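Long-range contact in uncharacterized protein (Bacteroides eggerthii DSM 20697, PDB 4ECO), which is of unknown function but, as a leucine-rich repeat protein, probably serves in protein binding: residues A[27-39]-A[59-71]. Sequence-based numbering, arbitrary orientation.
Sequences EYIKDYLALKEIW and NWNFNKELDMWGA
The side-chain oxygen OD1 of Asn59 receives the indole N-H of Trp39, with NE1 and OD1 3.1 Å apart, and also a weak bond from the backbone N of Trp60. The Trp39 bond is nearly straight, 170° at the hydrogen, and OD1 lies in the indole plane, so the ring is pinned at its edge while the amide nitrogen of Asn59 turns to Gly44 O. Trp39 swings its indole out from the helix, CG anti to the backbone N (chi1 -170°), into an aromatic cluster. Phe62 presents its edge to one indole face, CE2 lying 3.5 Å from Trp39 CD2 with the planes 60° apart. Trp60 runs almost parallel to Trp39 but is slid aside, and Trp47 meets both tryptophans edge-to-face.

One helical turn earlier, Lys36 bends at chi2 and lays its CD over the face of Phe62, 3.9 Å from the ring centroid, a CH-pi contact; its CB packs 3.6 Å from Trp69 CZ3. Trp69 is itself held between Phe62 CD1 on one face and Leu66 CD1 on the other, and its NE1 bonds to Lys64 O. Toward the N-terminal end of the helix, one face of the Tyr32 ring rests over Gly70, whose N sits above its centre, with Tyr28 O over the opposite face. Ile29 CG2 meets Leu66 CD2, and Leu33 CD2 meets Leu66 CD1. Behind the contact, Tyr32 touches strand 75-77 and Leu35 strand 83-87, where the solenoid's parallel run begins. The example illustrates how an aromatic-rich loop can seal a helix flank, an arrangement consistent with an N-terminal cap of a leucine-rich repeat solenoid.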
# COMPACT_ATOMS: atom_id res chain seq x y z
N GLU A 27 29.91 -17.08 -29.87
CA GLU A 27 28.55 -16.79 -29.38
C GLU A 27 28.40 -15.40 -28.82
O GLU A 27 27.40 -14.74 -29.14
CB GLU A 27 28.09 -17.82 -28.33
CG GLU A 27 27.67 -19.16 -28.92
CD GLU A 27 26.61 -19.13 -30.01
OE1 GLU A 27 25.64 -18.35 -29.88
OE2 GLU A 27 26.75 -19.91 -30.98
N TYR A 28 29.37 -14.92 -28.05
CA TYR A 28 29.27 -13.58 -27.47
C TYR A 28 29.25 -12.51 -28.60
O TYR A 28 28.51 -11.53 -28.48
CB TYR A 28 30.40 -13.34 -26.45
CG TYR A 28 31.75 -13.02 -27.05
CD1 TYR A 28 32.59 -14.04 -27.50
CD2 TYR A 28 32.21 -11.71 -27.14
CE1 TYR A 28 33.83 -13.76 -28.06
CE2 TYR A 28 33.46 -11.42 -27.67
CZ TYR A 28 34.27 -12.45 -28.14
OH TYR A 28 35.50 -12.16 -28.67
N ILE A 29 29.95 -12.75 -29.72
CA ILE A 29 29.93 -11.88 -30.90
C ILE A 29 28.50 -11.94 -31.55
O ILE A 29 27.92 -10.90 -31.88
CB ILE A 29 31.07 -12.27 -31.88
CG1 ILE A 29 32.48 -12.04 -31.26
CG2 ILE A 29 30.92 -11.61 -33.26
CD1 ILE A 29 32.97 -10.53 -31.04
N LYS A 30 27.93 -13.17 -31.70
CA LYS A 30 26.60 -13.37 -32.28
C LYS A 30 25.53 -12.58 -31.47
O LYS A 30 24.61 -12.00 -32.07
CB LYS A 30 26.26 -14.88 -32.34
CG LYS A 30 27.12 -15.65 -33.38
CD LYS A 30 27.19 -17.18 -33.20
CE LYS A 30 26.01 -17.97 -33.75
NZ LYS A 30 24.92 -18.23 -32.75
N ASP A 31 25.73 -12.49 -30.12
CA ASP A 31 24.89 -11.76 -29.17
C ASP A 31 24.88 -10.29 -29.44
O ASP A 31 23.86 -9.63 -29.25
CB ASP A 31 25.38 -11.96 -27.72
CG ASP A 31 24.97 -13.24 -27.01
OD1 ASP A 31 24.39 -14.15 -27.68
OD2 ASP A 31 25.25 -13.36 -25.79
N TYR A 32 26.05 -9.75 -29.79
CA TYR A 32 26.27 -8.34 -30.06
C TYR A 32 25.63 -7.96 -31.41
O TYR A 32 25.09 -6.85 -31.54
CB TYR A 32 27.76 -8.02 -30.05
CG TYR A 32 28.50 -8.27 -28.75
CD1 TYR A 32 27.81 -8.46 -27.55
CD2 TYR A 32 29.89 -8.25 -28.70
CE1 TYR A 32 28.49 -8.72 -26.36
CE2 TYR A 32 30.58 -8.46 -27.50
CZ TYR A 32 29.88 -8.69 -26.34
OH TYR A 32 30.59 -8.86 -25.18
N LEU A 33 25.64 -8.87 -32.39
CA LEU A 33 24.97 -8.62 -33.66
C LEU A 33 23.46 -8.58 -33.43
O LEU A 33 22.75 -7.81 -34.10
CB LEU A 33 25.36 -9.65 -34.71
CG LEU A 33 26.85 -9.80 -34.98
CD1 LEU A 33 27.13 -11.00 -35.84
CD2 LEU A 33 27.44 -8.54 -35.61
N ALA A 34 22.97 -9.38 -32.43
CA ALA A 34 21.58 -9.41 -31.99
C ALA A 34 21.24 -8.08 -31.30
O ALA A 34 20.23 -7.46 -31.65
CB ALA A 34 21.32 -10.59 -31.08
N LEU A 35 22.11 -7.61 -30.37
CA LEU A 35 21.93 -6.32 -29.69
C LEU A 35 21.76 -5.18 -30.68
O LEU A 35 20.82 -4.40 -30.55
CB LEU A 35 23.11 -5.99 -28.76
CG LEU A 35 23.16 -6.70 -27.42
CD1 LEU A 35 24.34 -6.21 -26.62
CD2 LEU A 35 21.88 -6.52 -26.63
N LYS A 36 22.66 -5.10 -31.69
CA LYS A 36 22.63 -4.07 -32.72
C LYS A 36 21.33 -4.19 -33.58
O LYS A 36 20.69 -3.18 -33.89
CB LYS A 36 23.90 -4.15 -33.58
CG LYS A 36 23.94 -3.28 -34.84
CD LYS A 36 23.97 -1.78 -34.63
CE LYS A 36 23.97 -1.13 -35.99
NZ LYS A 36 23.88 0.34 -35.91
N GLU A 37 20.93 -5.43 -33.90
CA GLU A 37 19.73 -5.65 -34.69
C GLU A 37 18.47 -5.22 -33.88
O GLU A 37 17.55 -4.62 -34.44
CB GLU A 37 19.66 -7.12 -35.14
CG GLU A 37 18.81 -7.32 -36.38
CD GLU A 37 19.04 -8.62 -37.12
OE1 GLU A 37 20.23 -8.98 -37.34
OE2 GLU A 37 18.04 -9.24 -37.54
N ILE A 38 18.47 -5.48 -32.56
CA ILE A 38 17.40 -5.08 -31.64
C ILE A 38 17.34 -3.54 -31.60
O ILE A 38 16.26 -2.97 -31.77
CB ILE A 38 17.63 -5.72 -30.23
CG1 ILE A 38 17.22 -7.20 -30.27
CG2 ILE A 38 16.89 -4.95 -29.11
CD1 ILE A 38 17.84 -8.08 -29.19
N TRP A 39 18.49 -2.88 -31.41
CA TRP A 39 18.65 -1.42 -31.39
C TRP A 39 18.10 -0.82 -32.70
O TRP A 39 17.26 0.06 -32.64
CB TRP A 39 20.14 -1.08 -31.19
CG TRP A 39 20.42 0.37 -30.91
CD1 TRP A 39 20.25 1.03 -29.73
CD2 TRP A 39 21.07 1.29 -31.80
NE1 TRP A 39 20.70 2.33 -29.84
CE2 TRP A 39 21.25 2.50 -31.09
CE3 TRP A 39 21.58 1.19 -33.10
CZ2 TRP A 39 21.86 3.62 -31.66
CZ3 TRP A 39 22.13 2.32 -33.68
CH2 TRP A 39 22.26 3.52 -32.96
N ASN A 59 22.59 6.52 -24.30
CA ASN A 59 22.19 5.68 -25.43
C ASN A 59 23.28 4.65 -25.73
O ASN A 59 24.43 4.83 -25.32
CB ASN A 59 21.89 6.53 -26.69
CG ASN A 59 21.20 5.82 -27.85
OD1 ASN A 59 20.80 4.64 -27.78
ND2 ASN A 59 21.02 6.53 -28.95
N TRP A 60 22.92 3.58 -26.43
CA TRP A 60 23.88 2.59 -26.88
C TRP A 60 24.78 3.21 -27.96
O TRP A 60 24.40 4.18 -28.63
CB TRP A 60 23.16 1.34 -27.42
CG TRP A 60 22.41 0.56 -26.37
CD1 TRP A 60 22.28 0.87 -25.05
CD2 TRP A 60 21.73 -0.68 -26.56
NE1 TRP A 60 21.55 -0.11 -24.41
CE2 TRP A 60 21.20 -1.07 -25.31
CE3 TRP A 60 21.52 -1.52 -27.67
CZ2 TRP A 60 20.44 -2.24 -25.15
CZ3 TRP A 60 20.78 -2.69 -27.51
CH2 TRP A 60 20.26 -3.04 -26.26
N ASN A 61 25.99 2.69 -28.09
CA ASN A 61 26.92 3.20 -29.08
C ASN A 61 27.62 2.04 -29.71
O ASN A 61 28.13 1.15 -28.99
CB ASN A 61 27.90 4.16 -28.42
CG ASN A 61 28.81 4.81 -29.40
OD1 ASN A 61 29.88 4.30 -29.69
ND2 ASN A 61 28.40 5.95 -29.95
N PHE A 62 27.61 2.00 -31.06
CA PHE A 62 28.21 0.90 -31.82
C PHE A 62 29.38 1.43 -32.68
O PHE A 62 29.93 0.71 -33.52
CB PHE A 62 27.13 0.17 -32.67
CG PHE A 62 26.07 -0.48 -31.81
CD1 PHE A 62 26.30 -1.72 -31.22
CD2 PHE A 62 24.88 0.17 -31.54
CE1 PHE A 62 25.36 -2.28 -30.36
CE2 PHE A 62 23.94 -0.40 -30.68
CZ PHE A 62 24.19 -1.61 -30.10
N ASN A 63 29.80 2.67 -32.40
CA ASN A 63 30.95 3.29 -33.04
C ASN A 63 32.24 2.95 -32.23
O ASN A 63 32.99 3.82 -31.82
CB ASN A 63 30.73 4.78 -33.19
CG ASN A 63 29.68 5.12 -34.22
OD1 ASN A 63 29.36 4.33 -35.13
ND2 ASN A 63 29.15 6.34 -34.13
N LYS A 64 32.43 1.65 -31.97
CA LYS A 64 33.54 1.03 -31.27
C LYS A 64 33.74 -0.37 -31.85
O LYS A 64 32.90 -0.81 -32.63
CB LYS A 64 33.32 1.03 -29.74
CG LYS A 64 32.11 0.29 -29.19
CD LYS A 64 31.61 1.07 -28.01
CE LYS A 64 30.94 0.26 -26.93
NZ LYS A 64 30.66 1.12 -25.74
N GLU A 65 34.83 -1.07 -31.49
CA GLU A 65 35.13 -2.43 -31.96
C GLU A 65 34.00 -3.39 -31.61
O GLU A 65 33.36 -3.21 -30.59
CB GLU A 65 36.46 -2.91 -31.39
CG GLU A 65 37.64 -2.34 -32.16
CD GLU A 65 37.84 -2.93 -33.54
OE1 GLU A 65 37.38 -4.07 -33.77
OE2 GLU A 65 38.52 -2.28 -34.38
N LEU A 66 33.75 -4.38 -32.51
CA LEU A 66 32.69 -5.39 -32.47
C LEU A 66 32.67 -6.14 -31.18
O LEU A 66 31.57 -6.37 -30.66
CB LEU A 66 32.82 -6.39 -33.63
CG LEU A 66 31.79 -7.56 -33.74
CD1 LEU A 66 30.35 -7.06 -33.76
CD2 LEU A 66 32.07 -8.42 -34.97
N ASP A 67 33.84 -6.52 -30.64
CA ASP A 67 33.86 -7.27 -29.37
C ASP A 67 33.56 -6.34 -28.13
O ASP A 67 33.39 -6.84 -27.03
CB ASP A 67 35.20 -8.05 -29.21
CG ASP A 67 36.47 -7.25 -29.04
OD1 ASP A 67 36.46 -6.04 -29.36
OD2 ASP A 67 37.48 -7.83 -28.59
N MSE A 68 33.42 -5.02 -28.34
CA MSE A 68 33.13 -4.04 -27.28
C MSE A 68 31.64 -3.68 -27.25
O MSE A 68 31.18 -2.94 -26.37
CB MSE A 68 33.97 -2.76 -27.48
CG MSE A 68 35.45 -2.96 -27.22
SE MSE A 68 35.76 -3.69 -25.41
CE MSE A 68 36.24 -5.64 -25.79
N TRP A 69 30.87 -4.22 -28.22
CA TRP A 69 29.46 -3.94 -28.39
C TRP A 69 28.61 -4.42 -27.21
O TRP A 69 27.45 -3.98 -27.08
CB TRP A 69 28.96 -4.54 -29.70
CG TRP A 69 29.38 -3.82 -30.96
CD1 TRP A 69 30.40 -2.91 -31.10
CD2 TRP A 69 28.81 -3.98 -32.26
NE1 TRP A 69 30.47 -2.48 -32.40
CE2 TRP A 69 29.50 -3.12 -33.14
CE3 TRP A 69 27.75 -4.76 -32.76
CZ2 TRP A 69 29.17 -3.01 -34.49
CZ3 TRP A 69 27.43 -4.67 -34.10
CH2 TRP A 69 28.13 -3.79 -34.95
N GLY A 70 29.20 -5.21 -26.31
CA GLY A 70 28.51 -5.69 -25.11
C GLY A 70 28.40 -4.63 -24.03
O GLY A 70 27.50 -4.70 -23.19
N ALA A 71 29.34 -3.66 -24.06
CA ALA A 71 29.43 -2.53 -23.16
C ALA A 71 28.38 -1.47 -23.53
O ALA A 71 28.61 -0.60 -24.38
CB ALA A 71 30.84 -1.95 -23.18